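Conserved hypothetical protein (Staphylococcus aureus subsp. aureus, PDB 2AP3) is of unknown function but belongs to a family of putative cell-wall binding lipoproteins and folds into long, bundled helices. Local coordinates at residues 168-171 with 172-175. Numbering follows the deposited sequence.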
loop_
_atom_site.group_PDB
_atom_site.type_symbol
_atom_site.label_atom_id
_atom_site.label_comp_id
_atom_site.label_asym_id
_atom_site.label_seq_id
_atom_site.Cartn_x
_atom_site.Cartn_y
_atom_site.Cartn_z
ATOM N N GLU A 168 6.973 3.926 -18.413
ATOM C CA GLU A 168 7.041 5.305 -17.933
ATOM C C GLU A 168 5.680 5.856 -17.565
ATOM O O GLU A 168 5.529 6.468 -16.510
ATOM C CB GLU A 168 7.689 6.239 -18.959
ATOM C CG GLU A 168 9.193 6.179 -18.944
ATOM C CD GLU A 168 9.850 7.229 -19.829
ATOM O OE1 GLU A 168 11.092 7.178 -19.923
ATOM O OE2 GLU A 168 9.144 8.095 -20.417
ATOM N N GLN A 169 4.694 5.653 -18.434
ATOM C CA GLN A 169 3.369 6.225 -18.196
ATOM C C GLN A 169 2.728 5.586 -16.955
ATOM O O GLN A 169 2.064 6.257 -16.134
ATOM C CB GLN A 169 2.450 6.043 -19.406
ATOM C CG GLN A 169 1.116 6.761 -19.239
ATOM C CD GLN A 169 1.300 8.200 -18.770
ATOM O OE1 GLN A 169 1.963 9.001 -19.436
ATOM N NE2 GLN A 169 0.727 8.528 -17.609
ATOM N N ASN A 170 2.936 4.284 -16.825
ATOM C CA ASN A 170 2.421 3.555 -15.681
ATOM C C ASN A 170 3.025 4.021 -14.384
ATOM O O ASN A 170 2.333 4.072 -13.358
ATOM C CB ASN A 170 2.617 2.054 -15.880
ATOM C CG ASN A 170 1.770 1.520 -17.001
ATOM O OD1 ASN A 170 0.799 2.162 -17.428
ATOM N ND2 ASN A 170 2.128 0.343 -17.494
ATOM N N TYR A 171 4.303 4.402 -14.435
ATOM C CA TYR A 171 4.956 4.940 -13.232
ATOM C C TYR A 171 4.485 6.361 -12.904
ATOM O O TYR A 171 4.414 6.716 -11.724
ATOM C CB TYR A 171 6.481 4.804 -13.289
ATOM C CG TYR A 171 6.909 3.434 -12.827
ATOM C CD1 TYR A 171 6.808 3.080 -11.488
ATOM C CD2 TYR A 171 7.334 2.465 -13.730
ATOM C CE1 TYR A 171 7.161 1.810 -11.053
ATOM C CE2 TYR A 171 7.691 1.203 -13.312
ATOM C CZ TYR A 171 7.607 0.877 -11.960
ATOM O OH TYR A 171 7.953 -0.384 -11.526
ATOM N N LYS A 172 4.132 7.148 -13.923
ATOM C CA LYS A 172 3.577 8.495 -13.711
ATOM C C LYS A 172 2.270 8.351 -12.960
ATOM O O LYS A 172 2.017 9.050 -11.985
ATOM C CB LYS A 172 3.326 9.237 -15.027
ATOM C CG LYS A 172 4.573 9.841 -15.691
ATOM C CD LYS A 172 4.175 10.615 -16.931
ATOM C CE LYS A 172 5.386 10.832 -17.864
ATOM N NZ LYS A 172 6.088 12.132 -17.669
ATOM N N LYS A 173 1.445 7.423 -13.425
ATOM C CA LYS A 173 0.177 7.148 -12.784
ATOM C C LYS A 173 0.356 6.593 -11.368
ATOM O O LYS A 173 -0.405 6.955 -10.454
ATOM C CB LYS A 173 -0.623 6.187 -13.642
ATOM C CG LYS A 173 -1.049 6.753 -14.992
ATOM C CD LYS A 173 -2.222 5.944 -15.544
ATOM C CE LYS A 173 -1.814 4.539 -15.998
ATOM N NZ LYS A 173 -2.955 3.587 -15.821
ATOM N N LEU A 174 1.345 5.717 -11.175
ATOM C CA LEU A 174 1.589 5.161 -9.848
ATOM C C LEU A 174 1.976 6.276 -8.869
ATOM O O LEU A 174 1.517 6.273 -7.717
ATOM C CB LEU A 174 2.643 4.052 -9.887
ATOM C CG LEU A 174 3.137 3.458 -8.555
ATOM C CD1 LEU A 174 1.978 2.847 -7.752
ATOM C CD2 LEU A 174 4.276 2.479 -8.796
ATOM N N LYS A 175 2.792 7.235 -9.348
ATOM C CA LYS A 175 3.138 8.402 -8.513
ATOM C C LYS A 175 1.931 9.242 -8.086
ATOM O O LYS A 175 1.826 9.637 -6.924
ATOM C CB LYS A 175 4.213 9.283 -9.175
ATOM C CG LYS A 175 4.847 10.288 -8.189
ATOM C CD LYS A 175 5.588 11.387 -8.919
ATOM C CE LYS A 175 6.166 12.457 -7.948
ATOM N NZ LYS A 175 5.418 12.583 -6.664
#
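Y171 and L174, three residues apart on the alpha helix 157-195 of this all-helical bundle, lie side by side and point the same way. The CD2 methyl of L174 approaches the tyrosine ring obliquely, 3.7 Å from Y171 CE1 and equally near Y171 CD1. Branched and apolar, leucine suits this strip facing helix 109-150: L174 touches Y132 there and Y171 touches A139. The tyrosine adds a polar end, its OH hydrogen-bonded to E143 beyond the ring.

On the solvent side, Q169 crosses the side chains of K172 and K173, three and four residues on, at about a right angle. Its CG stands anti to the backbone N (chi1 -174°), and a bend at chi2 turns the amide back over the next turn. Q169 NE2 thus rests 3.6 Å from K173 CG, while Q169 OE1 lies 3.7 Å from K172 CD; lysine suits these exposed places because its long aliphatic chain offers apolar flanks while its end, normally an ammonium group, can probably reach solvent. E168 and K172 are of opposite charge, but E168 OE2 and K172 NZ stay 5.8 Å apart, so any attraction is probably modest.

Buried N170 runs alongside K173, with N170 OD1 3.8 Å from K173 CE. Asparagine is short enough to fit beside helix 109-150, where its ND2 hydrogen-bonds to S142 and is thereby satisfied, and both N170 and K173 touch K138.

Underneath, regular i to i+4 backbone bonds set this spacing, K173 N to Q169 O being nearly straight at 165°. Two residues further on, K175, whose NZ forms a salt bridge with D179, gives its backbone N to Y171 O at 2.9 Å.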